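Local coordinates for protein PnpC (Pseudomonas putida, PDB 3N9T) that probably catalyses the intradiol cleavage of hydroxyquinol by molecular oxygen, using a ferric ion held by histidine and tyrosine side chains, at residues N98-T103 / L231-F236; Y133-D138 / D181-I186; G146-V151 / R175-N180; L219-Q224 / Y283-E288. All coordinates share one frame; numbering follows the deposited sequence.

Contact 1: residues N98-T103 / L231-F236; sequences NATETT and LVTHLF
The loop that follows helix 84-91 runs here, as residues 98-103, against strand 231-237, which carries H234 beside the iron site. Two hydrogen bonds fix the crossing. The hydroxyl of T233, held anti to its own backbone N (chi1 -166°), donates to E101 O, with OG1 2.7 Å from that oxygen and above the carbonyl plane. The second bond is a nearly straight one, with T103 N 3.0 Å from V232 O, in the carbonyl plane and on a lone pair. Beside these bonds L231 supplies the apolar part of the contact, its CD2 meeting T100 CB at 3.8 Å while CD1 lies against T100 O and, more loosely, T102 CG2. The T103 side chain crosses that of T233 at about a right angle, its CG2 3.7 Å from T233 OG1. T103 OG1 lies near the plane of the H234 imidazole, at its edge; that ring meets those of the iron ligands H218 and H220, and its NE2 makes a weak hydrogen bond to V104 O. The polar ends of T100, E101 and T102 are bonded to V286 N, S254 and D89. Through H234 the contact reaches what is probably the second shell of the non-haem ferric site of an intradiol dioxygenase.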
loop_
_atom_site.group_PDB
_atom_site.type_symbol
_atom_site.label_atom_id
_atom_site.label_comp_id
_atom_site.label_asym_id
_atom_site.label_seq_id
_atom_site.Cartn_x
_atom_site.Cartn_y
_atom_site.Cartn_z
ATOM N N ASN A 98 19.857 -16.713 24.883
ATOM C CA ASN A 98 18.674 -16.685 25.709
ATOM C C ASN A 98 18.329 -15.209 26.028
ATOM O O ASN A 98 17.751 -14.944 27.092
ATOM C CB ASN A 98 18.910 -17.450 27.031
ATOM C CG ASN A 98 20.105 -16.888 27.836
ATOM O OD1 ASN A 98 21.106 -16.432 27.260
ATOM N ND2 ASN A 98 20.013 -16.938 29.160
ATOM N N ALA A 99 18.720 -14.267 25.150
ATOM C CA ALA A 99 18.434 -12.836 25.403
ATOM C C ALA A 99 16.912 -12.614 25.352
ATOM O O ALA A 99 16.161 -13.351 24.658
ATOM C CB ALA A 99 19.163 -11.932 24.398
ATOM N N THR A 100 16.413 -11.653 26.140
ATOM C CA THR A 100 14.978 -11.422 26.082
ATOM C C THR A 100 14.526 -11.044 24.672
ATOM O O THR A 100 15.175 -10.246 24.043
ATOM C CB THR A 100 14.514 -10.311 27.077
ATOM O OG1 THR A 100 15.024 -10.655 28.359
ATOM C CG2 THR A 100 12.990 -10.249 27.117
ATOM N N GLU A 101 13.422 -11.628 24.202
ATOM C CA GLU A 101 12.832 -11.296 22.897
ATOM C C GLU A 101 12.355 -9.844 22.813
ATOM O O GLU A 101 11.992 -9.203 23.833
ATOM C CB GLU A 101 11.669 -12.268 22.593
ATOM C CG GLU A 101 12.196 -13.713 22.388
ATOM C CD GLU A 101 11.158 -14.706 21.899
ATOM O OE1 GLU A 101 10.410 -15.271 22.742
ATOM O OE2 GLU A 101 11.144 -14.980 20.676
ATOM N N THR A 102 12.407 -9.296 21.614
ATOM C CA THR A 102 12.039 -7.910 21.427
ATOM C C THR A 102 10.578 -7.753 20.921
ATOM O O THR A 102 9.922 -8.716 20.531
ATOM C CB THR A 102 12.964 -7.272 20.375
ATOM O OG1 THR A 102 12.712 -7.886 19.099
ATOM C CG2 THR A 102 14.423 -7.416 20.777
ATOM N N THR A 103 10.075 -6.527 20.935
ATOM C CA THR A 103 8.820 -6.179 20.257
ATOM C C THR A 103 8.971 -4.763 19.696
ATOM O O THR A 103 9.996 -4.075 19.944
ATOM C CB THR A 103 7.658 -6.061 21.256
ATOM O OG1 THR A 103 7.921 -4.930 22.137
ATOM C CG2 THR A 103 7.507 -7.362 22.082
ATOM N N LEU A 231 17.246 -2.879 24.553
ATOM C CA LEU A 231 16.172 -3.851 24.495
ATOM C C LEU A 231 14.870 -3.073 24.594
ATOM O O LEU A 231 14.740 -2.286 25.477
ATOM C CB LEU A 231 16.276 -4.828 25.689
ATOM C CG LEU A 231 15.061 -5.717 25.895
ATOM C CD1 LEU A 231 14.889 -6.654 24.643
ATOM C CD2 LEU A 231 15.324 -6.633 27.125
ATOM N N VAL A 232 13.956 -3.259 23.650
ATOM C CA VAL A 232 12.611 -2.695 23.706
ATOM C C VAL A 232 11.683 -3.897 23.623
ATOM O O VAL A 232 11.798 -4.698 22.656
ATOM C CB VAL A 232 12.336 -1.843 22.449
ATOM C CG1 VAL A 232 10.813 -1.488 22.319
ATOM C CG2 VAL A 232 13.171 -0.562 22.517
ATOM N N THR A 233 10.801 -4.080 24.610
ATOM C CA THR A 233 9.964 -5.292 24.614
ATOM C C THR A 233 8.682 -4.956 25.375
ATOM O O THR A 233 8.489 -3.781 25.721
ATOM C CB THR A 233 10.737 -6.524 25.165
ATOM O OG1 THR A 233 10.003 -7.719 24.851
ATOM C CG2 THR A 233 11.009 -6.405 26.707
ATOM N N HIS A 234 7.805 -5.946 25.590
ATOM C CA HIS A 234 6.536 -5.780 26.397
ATOM C C HIS A 234 6.575 -6.990 27.349
ATOM O O HIS A 234 7.113 -8.055 26.953
ATOM C CB HIS A 234 5.270 -6.065 25.553
ATOM C CG HIS A 234 4.965 -5.104 24.454
ATOM N ND1 HIS A 234 3.675 -4.803 24.085
ATOM C CD2 HIS A 234 5.762 -4.443 23.597
ATOM C CE1 HIS A 234 3.700 -3.985 23.053
ATOM N NE2 HIS A 234 4.956 -3.768 22.739
ATOM N N LEU A 235 6.013 -6.863 28.567
ATOM C CA LEU A 235 5.696 -8.046 29.443
ATOM C C LEU A 235 4.188 -8.124 29.456
ATOM O O LEU A 235 3.491 -7.113 29.757
ATOM C CB LEU A 235 6.178 -7.819 30.895
ATOM C CG LEU A 235 7.714 -7.883 31.019
ATOM C CD1 LEU A 235 8.054 -8.024 32.542
ATOM C CD2 LEU A 235 8.339 -9.113 30.180
ATOM N N PHE A 236 3.638 -9.253 29.055
ATOM C CA PHE A 236 2.175 -9.352 28.917
ATOM C C PHE A 236 1.636 -10.135 30.099
ATOM O O PHE A 236 2.243 -11.153 30.440
ATOM C CB PHE A 236 1.805 -10.161 27.665
ATOM C CG PHE A 236 2.178 -9.468 26.364
ATOM C CD1 PHE A 236 1.291 -8.587 25.790
ATOM C CD2 PHE A 236 3.430 -9.676 25.764
ATOM C CE1 PHE A 236 1.610 -7.926 24.607
ATOM C CE2 PHE A 236 3.747 -9.002 24.595
ATOM C CZ PHE A 236 2.822 -8.138 24.030
#

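Contact 2: residues Y133-D138 / D181-I186; sequences YGRVLD and DGCFAI
The F184 ring lies with one face over the backbone around G134, whose N sits 3.5 Å above the ring plane toward the rim, and R135 C is in plane at its edge. The guanidinium of R135 has L137 CD2 over the centre of one face, and D181 O in plane at its edge, bonded to NH2 at 3.1 Å; NE adds a weak bond. In the antiparallel strand pair, G134 and F184 are the hydrogen-bonded residues, with F184 N 2.9 Å from G134 O and G134 N 3.1 Å from F184 O. Beyond them V136 N reaches G182 O at 2.8 Å, in the loop just before strand 183-189. F184 takes the crowded chi1 of 70°, between its N and carbonyl carbon, which lays the ring across the partner strand. A CB on G134 would come close to F184 CE2, and its backbone angles alone call for glycine. An alanine at F184 would probably leave the G134 backbone without its aromatic cover and V136 CG2 without its ring neighbour. On the opposite face, Y133 CB packs on A185 CB at 4.0 Å. Strand 278-287 flanks 129-138 on its other edge, in parallel, while L149 of strand 148-152 packs against both V136 and F184.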
loop_
_atom_site.group_PDB
_atom_site.type_symbol
_atom_site.label_atom_id
_atom_site.label_comp_id
_atom_site.label_asym_id
_atom_site.label_seq_id
_atom_site.Cartn_x
_atom_site.Cartn_y
_atom_site.Cartn_z
ATOM N N TYR A 133 8.856 -6.762 39.683
ATOM C CA TYR A 133 10.242 -6.749 40.124
ATOM C C TYR A 133 11.034 -7.874 39.446
ATOM O O TYR A 133 10.457 -8.768 38.795
ATOM C CB TYR A 133 10.312 -6.860 41.682
ATOM C CG TYR A 133 10.001 -8.211 42.243
ATOM C CD1 TYR A 133 8.728 -8.814 42.046
ATOM C CD2 TYR A 133 10.902 -8.852 43.100
ATOM C CE1 TYR A 133 8.436 -10.100 42.577
ATOM C CE2 TYR A 133 10.611 -10.120 43.657
ATOM C CZ TYR A 133 9.373 -10.713 43.412
ATOM O OH TYR A 133 9.103 -11.951 43.944
ATOM N N GLY A 134 12.366 -7.841 39.588
ATOM C CA GLY A 134 13.174 -8.880 38.928
ATOM C C GLY A 134 14.617 -8.406 38.797
ATOM O O GLY A 134 15.115 -7.677 39.651
ATOM N N ARG A 135 15.294 -8.889 37.773
ATOM C CA ARG A 135 16.705 -8.584 37.575
ATOM C C ARG A 135 16.961 -8.285 36.132
ATOM O O ARG A 135 16.147 -8.607 35.272
ATOM C CB ARG A 135 17.565 -9.766 38.046
ATOM C CG ARG A 135 17.253 -10.232 39.568
ATOM C CD ARG A 135 17.996 -11.542 39.945
ATOM N NE ARG A 135 19.368 -11.180 40.244
ATOM C CZ ARG A 135 20.436 -11.992 40.188
ATOM N NH1 ARG A 135 20.322 -13.274 39.786
ATOM N NH2 ARG A 135 21.636 -11.477 40.526
ATOM N N VAL A 136 18.059 -7.582 35.876
ATOM C CA VAL A 136 18.584 -7.477 34.530
ATOM C C VAL A 136 19.922 -8.232 34.530
ATOM O O VAL A 136 20.788 -7.944 35.333
ATOM C CB VAL A 136 18.764 -6.032 34.138
ATOM C CG1 VAL A 136 19.350 -5.945 32.661
ATOM C CG2 VAL A 136 17.391 -5.271 34.248
ATOM N N LEU A 137 20.050 -9.218 33.636
ATOM C CA LEU A 137 21.197 -10.095 33.654
ATOM C C LEU A 137 21.845 -10.081 32.271
ATOM O O LEU A 137 21.211 -9.589 31.292
ATOM C CB LEU A 137 20.674 -11.514 33.948
ATOM C CG LEU A 137 19.980 -11.731 35.301
ATOM C CD1 LEU A 137 19.570 -13.199 35.410
ATOM C CD2 LEU A 137 20.902 -11.304 36.448
ATOM N N ASP A 138 23.094 -10.573 32.194
ATOM C CA ASP A 138 23.715 -10.855 30.913
ATOM C C ASP A 138 23.399 -12.282 30.561
ATOM O O ASP A 138 22.755 -13.026 31.346
ATOM C CB ASP A 138 25.266 -10.611 30.874
ATOM C CG ASP A 138 26.052 -11.454 31.891
ATOM O OD1 ASP A 138 25.577 -12.507 32.293
ATOM O OD2 ASP A 138 27.161 -11.052 32.321
ATOM N N ASP A 181 23.006 -5.774 42.609
ATOM C CA ASP A 181 22.783 -7.191 42.270
ATOM C C ASP A 181 21.894 -7.335 41.035
ATOM O O ASP A 181 21.348 -8.390 40.818
ATOM C CB ASP A 181 22.174 -7.929 43.455
ATOM C CG ASP A 181 23.032 -7.785 44.727
ATOM O OD1 ASP A 181 24.204 -8.213 44.674
ATOM O OD2 ASP A 181 22.546 -7.237 45.760
ATOM N N GLY A 182 21.759 -6.260 40.251
ATOM C CA GLY A 182 20.961 -6.285 38.999
ATOM C C GLY A 182 19.432 -6.266 39.242
ATOM O O GLY A 182 18.653 -6.409 38.322
ATOM N N CYS A 183 19.016 -6.059 40.486
ATOM C CA CYS A 183 17.615 -6.111 40.894
ATOM C C CYS A 183 16.937 -4.784 40.586
ATOM O O CYS A 183 17.536 -3.687 40.775
ATOM C CB CYS A 183 17.520 -6.441 42.401
ATOM S SG CYS A 183 18.082 -8.097 42.761
ATOM N N PHE A 184 15.689 -4.893 40.136
ATOM C CA PHE A 184 14.845 -3.701 40.011
ATOM C C PHE A 184 13.470 -3.960 40.679
ATOM O O PHE A 184 13.068 -5.100 40.837
ATOM C CB PHE A 184 14.653 -3.360 38.527
ATOM C CG PHE A 184 13.801 -4.316 37.799
ATOM C CD1 PHE A 184 12.411 -4.118 37.738
ATOM C CD2 PHE A 184 14.368 -5.386 37.143
ATOM C CE1 PHE A 184 11.588 -5.022 37.087
ATOM C CE2 PHE A 184 13.559 -6.287 36.464
ATOM C CZ PHE A 184 12.181 -6.127 36.449
ATOM N N ALA A 185 12.761 -2.906 41.009
ATOM C CA ALA A 185 11.432 -3.030 41.554
ATOM C C ALA A 185 10.625 -1.775 41.266
ATOM O O ALA A 185 11.089 -0.609 41.400
ATOM C CB ALA A 185 11.483 -3.351 43.082
ATOM N N ILE A 186 9.411 -2.029 40.805
ATOM C CA ILE A 186 8.510 -1.013 40.285
ATOM C C ILE A 186 7.151 -1.233 40.972
ATOM O O ILE A 186 6.573 -2.309 40.857
ATOM C CB ILE A 186 8.280 -1.284 38.763
ATOM C CG1 ILE A 186 9.613 -1.114 37.976
ATOM C CG2 ILE A 186 7.171 -0.343 38.246
ATOM C CD1 ILE A 186 9.563 -1.588 36.489
#

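Contact 3: residues G146-V151 / R175-N180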
loop_
_atom_site.group_PDB
_atom_site.type_symbol
_atom_site.label_atom_id
_atom_site.label_comp_id
_atom_site.label_asym_id
_atom_site.label_seq_id
_atom_site.Cartn_x
_atom_site.Cartn_y
_atom_site.Cartn_z
ATOM N N GLY A 146 23.209 -0.963 37.191
ATOM C CA GLY A 146 22.953 0.393 36.691
ATOM C C GLY A 146 22.255 0.434 35.317
ATOM O O GLY A 146 22.122 1.503 34.689
ATOM N N ALA A 147 21.731 -0.697 34.868
ATOM C CA ALA A 147 20.833 -0.620 33.715
ATOM C C ALA A 147 19.685 0.348 33.983
ATOM O O ALA A 147 19.205 0.478 35.109
ATOM C CB ALA A 147 20.299 -1.999 33.431
ATOM N N VAL A 148 19.225 1.027 32.943
ATOM C CA VAL A 148 18.131 1.938 33.040
ATOM C C VAL A 148 16.891 1.277 32.345
ATOM O O VAL A 148 17.009 0.850 31.216
ATOM C CB VAL A 148 18.489 3.337 32.348
ATOM C CG1 VAL A 148 17.332 4.132 32.284
ATOM C CG2 VAL A 148 19.421 4.152 33.214
ATOM N N LEU A 149 15.764 1.137 33.063
ATOM C CA LEU A 149 14.534 0.524 32.554
ATOM C C LEU A 149 13.522 1.643 32.438
ATOM O O LEU A 149 13.031 2.129 33.479
ATOM C CB LEU A 149 13.967 -0.523 33.548
ATOM C CG LEU A 149 14.919 -1.697 33.817
ATOM C CD1 LEU A 149 15.900 -1.378 35.006
ATOM C CD2 LEU A 149 14.162 -2.947 34.108
ATOM N N ASP A 150 13.214 2.054 31.197
ATOM C CA ASP A 150 12.136 3.043 30.961
ATOM C C ASP A 150 10.892 2.240 30.802
ATOM O O ASP A 150 10.850 1.347 29.925
ATOM C CB ASP A 150 12.364 3.804 29.639
ATOM C CG ASP A 150 13.513 4.836 29.744
ATOM O OD1 ASP A 150 13.506 5.623 30.698
ATOM O OD2 ASP A 150 14.415 4.805 28.887
ATOM N N VAL A 151 9.867 2.545 31.596
ATOM C CA VAL A 151 8.638 1.712 31.550
ATOM C C VAL A 151 7.439 2.607 31.380
ATOM O O VAL A 151 7.441 3.729 31.861
ATOM C CB VAL A 151 8.455 0.836 32.819
ATOM C CG1 VAL A 151 9.665 -0.042 32.950
ATOM C CG2 VAL A 151 8.330 1.717 34.116
ATOM N N ARG A 175 11.597 5.970 34.871
ATOM C CA ARG A 175 12.899 5.423 34.521
ATOM C C ARG A 175 13.476 4.858 35.801
ATOM O O ARG A 175 13.861 5.612 36.695
ATOM C CB ARG A 175 13.818 6.548 34.017
ATOM C CG ARG A 175 15.246 6.105 33.989
ATOM C CD ARG A 175 16.065 7.024 33.085
ATOM N NE ARG A 175 15.933 6.679 31.663
ATOM C CZ ARG A 175 16.841 7.029 30.770
ATOM N NH1 ARG A 175 17.898 7.711 31.194
ATOM N NH2 ARG A 175 16.726 6.679 29.494
ATOM N N TYR A 176 13.529 3.545 35.887
ATOM C CA TYR A 176 14.071 2.813 37.047
ATOM C C TYR A 176 15.478 2.250 36.755
ATOM O O TYR A 176 15.945 2.282 35.577
ATOM C CB TYR A 176 13.113 1.640 37.331
ATOM C CG TYR A 176 11.754 2.060 37.877
ATOM C CD1 TYR A 176 10.737 2.524 37.026
ATOM C CD2 TYR A 176 11.495 1.992 39.239
ATOM C CE1 TYR A 176 9.475 2.911 37.514
ATOM C CE2 TYR A 176 10.234 2.372 39.761
ATOM C CZ TYR A 176 9.255 2.801 38.901
ATOM O OH TYR A 176 8.045 3.093 39.389
ATOM N N ARG A 177 16.168 1.753 37.798
ATOM C CA ARG A 177 17.535 1.273 37.617
ATOM C C ARG A 177 17.766 -0.045 38.330
ATOM O O ARG A 177 17.147 -0.326 39.402
ATOM C CB ARG A 177 18.520 2.360 38.102
ATOM C CG ARG A 177 18.681 3.448 37.095
ATOM C CD ARG A 177 19.560 4.593 37.618
ATOM N NE ARG A 177 19.921 5.543 36.563
ATOM C CZ ARG A 177 19.078 6.465 36.066
ATOM N NH1 ARG A 177 17.816 6.624 36.530
ATOM N NH2 ARG A 177 19.498 7.270 35.116
ATOM N N SER A 178 18.623 -0.879 37.754
ATOM C CA SER A 178 18.942 -2.119 38.382
ATOM C C SER A 178 20.025 -1.778 39.444
ATOM O O SER A 178 20.860 -0.856 39.240
ATOM C CB SER A 178 19.409 -3.097 37.309
ATOM O OG SER A 178 20.716 -2.732 36.800
ATOM N N ASP A 179 20.010 -2.469 40.592
ATOM C CA ASP A 179 20.960 -2.147 41.655
ATOM C C ASP A 179 22.232 -2.963 41.495
ATOM O O ASP A 179 22.405 -3.646 40.497
ATOM C CB ASP A 179 20.309 -2.359 43.060
ATOM C CG ASP A 179 19.995 -3.808 43.374
ATOM O OD1 ASP A 179 20.481 -4.760 42.747
ATOM O OD2 ASP A 179 19.204 -4.043 44.290
ATOM N N ASN A 180 23.112 -2.930 42.490
ATOM C CA ASN A 180 24.361 -3.751 42.473
ATOM C C ASN A 180 24.156 -5.230 42.242
ATOM O O ASN A 180 25.052 -5.920 41.765
ATOM C CB ASN A 180 25.053 -3.650 43.814
ATOM C CG ASN A 180 25.479 -2.273 44.129
ATOM O OD1 ASN A 180 25.508 -1.917 45.286
ATOM N ND2 ASN A 180 25.838 -1.478 43.111
#
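R175 leaves the backbone with CG anti to its N (chi1 165°) and bends at chi3 (-81°), which swings its guanidinium alongside the D150 carboxylate; D150 places its CG anti to its own carbonyl carbon, so the two side chains run side by side. The grip is side-on and bidentate: NE of R175 meets D150 OD1 at 2.8 Å, and NH2 meets OD2 at 3.0 Å. Both oxygens use their syn lone pairs, and the two planes lie only 25° apart, so this salt bridge is held flat. V148, two residues before D150 on the same face, spreads its methyls over two arginines. Its CG1 presses on one face of the R175 guanidinium, a tight 3.0 Å from NE, and CG2 lies over the R177 guanidinium, whose NH1 is paired with D115. On the opposite face, V151 CG2 approaches the Y176 ring at 3.8 Å from CE1. The antiparallel backbone pairing is centred on L149 and Y176, with L149 N to Y176 O and Y176 N to L149 O both at 2.8 Å. It continues past the strand ends, into the flanking loops, through S178 N, which bonds to A147 O at 3.0 Å. There S178 OG accepts a weak bond from A147 N and is also bonded to V144 O. The other edge of strand 148-152 pairs antiparallel with strand 214-224, and L149 faces inward onto F184, V136, F221 and I223 of the surrounding strands.

Contact 4: residues L219-Q224 / Y283-E288; sequences LHFMIQ and YEFVME. With FE (Fe (III) ion), chain D.
NE2 of H220 is gripped by a single bond, to the ferric ion 1.9 Å away. Y160, Y194 and H218 bind the same metal, as does water 1 at 2.1 Å, and the H220 ring is stacked on W152. Further along the strand F221 and I223 turn toward strand 278-287, where the contact is apolar. F285 meets the face of F221 with its tip: CZ stands 3.4 Å above the centre of the F221 ring. The planes are inclined at 49°, which leaves the pair oblique. F285 is packed on both faces, with CD2 of Y283 from its own strand over one, and I223 CD1 over the other in a CH-pi contact, 3.5 Å from the centroid. The methyl reaches the ring because the I223 chain runs out extended from CG1. Beyond it, M287 bends at chi3 so that CE lies 3.5 Å from I223 O and SD 3.8 Å from I223 CG2. An alanine at F221 would probably strip F285 CZ of the ring face it rests on and loosen the packing beside L149, V151 and L235. With axes 9.3 Å apart, the strands face each other across the hydrophobic interior, as do the layers of the β-sandwich in intradiol dioxygenases.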
loop_
_atom_site.group_PDB
_atom_site.type_symbol
_atom_site.label_atom_id
_atom_site.label_comp_id
_atom_site.label_asym_id
_atom_site.label_seq_id
_atom_site.Cartn_x
_atom_site.Cartn_y
_atom_site.Cartn_z
ATOM N N LEU A 219 3.016 -4.299 29.994
ATOM C CA LEU A 219 3.867 -3.225 30.484
ATOM C C LEU A 219 5.006 -3.092 29.451
ATOM O O LEU A 219 5.581 -4.115 29.059
ATOM C CB LEU A 219 4.390 -3.600 31.892
ATOM C CG LEU A 219 5.337 -2.634 32.649
ATOM C CD1 LEU A 219 4.751 -1.169 32.785
ATOM C CD2 LEU A 219 5.646 -3.214 34.035
ATOM N N HIS A 220 5.304 -1.856 29.019
ATOM C CA HIS A 220 6.348 -1.601 27.996
ATOM C C HIS A 220 7.649 -1.417 28.707
ATOM O O HIS A 220 7.666 -0.812 29.755
ATOM C CB HIS A 220 6.078 -0.321 27.211
ATOM C CG HIS A 220 4.878 -0.388 26.289
ATOM N ND1 HIS A 220 4.957 -0.901 25.010
ATOM C CD2 HIS A 220 3.580 -0.005 26.464
ATOM C CE1 HIS A 220 3.762 -0.831 24.431
ATOM N NE2 HIS A 220 2.903 -0.299 25.293
ATOM N N PHE A 221 8.721 -2.042 28.212
ATOM C CA PHE A 221 10.098 -1.788 28.728
ATOM C C PHE A 221 11.065 -1.374 27.601
ATOM O O PHE A 221 11.090 -2.032 26.516
ATOM C CB PHE A 221 10.703 -3.044 29.330
ATOM C CG PHE A 221 10.137 -3.424 30.664
ATOM C CD1 PHE A 221 8.868 -4.041 30.735
ATOM C CD2 PHE A 221 10.841 -3.145 31.849
ATOM C CE1 PHE A 221 8.328 -4.394 31.964
ATOM C CE2 PHE A 221 10.306 -3.535 33.113
ATOM C CZ PHE A 221 9.029 -4.123 33.161
ATOM N N MET A 222 11.887 -0.344 27.877
ATOM C CA MET A 222 13.101 -0.110 27.124
ATOM C C MET A 222 14.258 -0.115 28.113
ATOM O O MET A 222 14.289 0.697 29.029
ATOM C CB MET A 222 13.036 1.251 26.401
ATOM C CG MET A 222 14.409 1.579 25.602
ATOM S SD MET A 222 14.210 3.113 24.754
ATOM C CE MET A 222 14.223 2.637 23.111
ATOM N N ILE A 223 15.197 -1.031 27.939
ATOM C CA ILE A 223 16.285 -1.220 28.892
ATOM C C ILE A 223 17.604 -0.929 28.185
ATOM O O ILE A 223 17.830 -1.426 27.084
ATOM C CB ILE A 223 16.281 -2.677 29.410
ATOM C CG1 ILE A 223 14.865 -3.004 29.919
ATOM C CG2 ILE A 223 17.328 -2.910 30.533
ATOM C CD1 ILE A 223 14.699 -4.302 30.541
ATOM N N GLN A 224 18.448 -0.104 28.808
ATOM C CA GLN A 224 19.730 0.280 28.243
ATOM C C GLN A 224 20.794 0.139 29.321
ATOM O O GLN A 224 20.523 0.410 30.488
ATOM C CB GLN A 224 19.688 1.738 27.737
ATOM C CG GLN A 224 18.899 1.905 26.472
ATOM C CD GLN A 224 18.741 3.343 26.123
ATOM O OE1 GLN A 224 17.885 4.035 26.654
ATOM N NE2 GLN A 224 19.584 3.809 25.264
ATOM N N TYR A 283 10.264 -10.837 36.886
ATOM C CA TYR A 283 10.817 -11.124 35.576
ATOM C C TYR A 283 12.330 -10.927 35.475
ATOM O O TYR A 283 12.833 -9.910 35.942
ATOM C CB TYR A 283 10.082 -10.331 34.479
ATOM C CG TYR A 283 10.343 -10.908 33.031
ATOM C CD1 TYR A 283 9.566 -11.949 32.537
ATOM C CD2 TYR A 283 11.374 -10.401 32.218
ATOM C CE1 TYR A 283 9.771 -12.483 31.269
ATOM C CE2 TYR A 283 11.584 -10.908 30.937
ATOM C CZ TYR A 283 10.783 -11.963 30.477
ATOM O OH TYR A 283 10.944 -12.470 29.218
ATOM N N GLU A 284 13.041 -11.884 34.873
ATOM C CA GLU A 284 14.487 -11.636 34.648
ATOM C C GLU A 284 14.808 -11.313 33.167
ATOM O O GLU A 284 14.653 -12.173 32.261
ATOM C CB GLU A 284 15.350 -12.774 35.167
ATOM C CG GLU A 284 15.089 -13.012 36.642
ATOM C CD GLU A 284 15.947 -14.143 37.205
ATOM O OE1 GLU A 284 16.398 -14.998 36.417
ATOM O OE2 GLU A 284 16.155 -14.156 38.430
ATOM N N PHE A 285 15.207 -10.067 32.929
ATOM C CA PHE A 285 15.599 -9.665 31.593
ATOM C C PHE A 285 17.052 -10.085 31.326
ATOM O O PHE A 285 17.908 -10.017 32.216
ATOM C CB PHE A 285 15.531 -8.158 31.450
ATOM C CG PHE A 285 14.137 -7.627 31.513
ATOM C CD1 PHE A 285 13.307 -7.674 30.357
ATOM C CD2 PHE A 285 13.661 -7.046 32.703
ATOM C CE1 PHE A 285 11.958 -7.192 30.392
ATOM C CE2 PHE A 285 12.283 -6.558 32.765
ATOM C CZ PHE A 285 11.442 -6.678 31.573
ATOM N N VAL A 286 17.301 -10.489 30.095
ATOM C CA VAL A 286 18.612 -10.923 29.653
ATOM C C VAL A 286 18.992 -10.030 28.441
ATOM O O VAL A 286 18.270 -9.991 27.453
ATOM C CB VAL A 286 18.621 -12.465 29.318
ATOM C CG1 VAL A 286 20.004 -12.915 28.803
ATOM C CG2 VAL A 286 18.164 -13.314 30.565
ATOM N N MET A 287 20.095 -9.298 28.588
ATOM C CA MET A 287 20.595 -8.336 27.640
ATOM C C MET A 287 21.784 -8.894 26.876
ATOM O O MET A 287 22.573 -9.727 27.396
ATOM C CB MET A 287 21.002 -7.048 28.356
ATOM C CG MET A 287 19.770 -6.222 28.965
ATOM S SD MET A 287 20.507 -4.653 29.434
ATOM C CE MET A 287 20.269 -3.828 27.835
ATOM N N GLU A 288 21.932 -8.421 25.645
ATOM C CA GLU A 288 23.025 -8.883 24.776
ATOM C C GLU A 288 24.185 -7.897 24.828
ATOM O O GLU A 288 23.979 -6.670 24.745
ATOM C CB GLU A 288 22.549 -9.002 23.323
ATOM C CG GLU A 288 21.584 -10.101 23.092
ATOM C CD GLU A 288 21.891 -10.893 21.821
ATOM O OE1 GLU A 288 21.584 -10.342 20.743
ATOM O OE2 GLU A 288 22.390 -12.060 21.903
HETATM FE FE FE D . 1.030 -0.545 24.890
HETATM O O HOH W 1 1.620 0.253 23.013
#

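Overall arrangement
All four contacts reach one mixed sheet that curls on itself, consistent with the β-sandwich of the family; segment 98-103 is a loop lying against it. Contact 4 is the hub: its centre is 6 Å from that of contact 1 and 9 Å from those of contacts 2 and 3. It shares paired strands with each, 214-224 beside 231-237 and 148-152, and 278-287 beside 129-138. Along the chain, contact 3 falls within the span of contact 2 and both within that of contact 1, whereas contacts 1 and 4 alternate. Contacts 2 and 3 touch, their centres 8 Å apart. The apolar interior runs from the loops at 146-147 and 178-182 toward the iron, where contacts 1 and 4 bring H234 and H220 together.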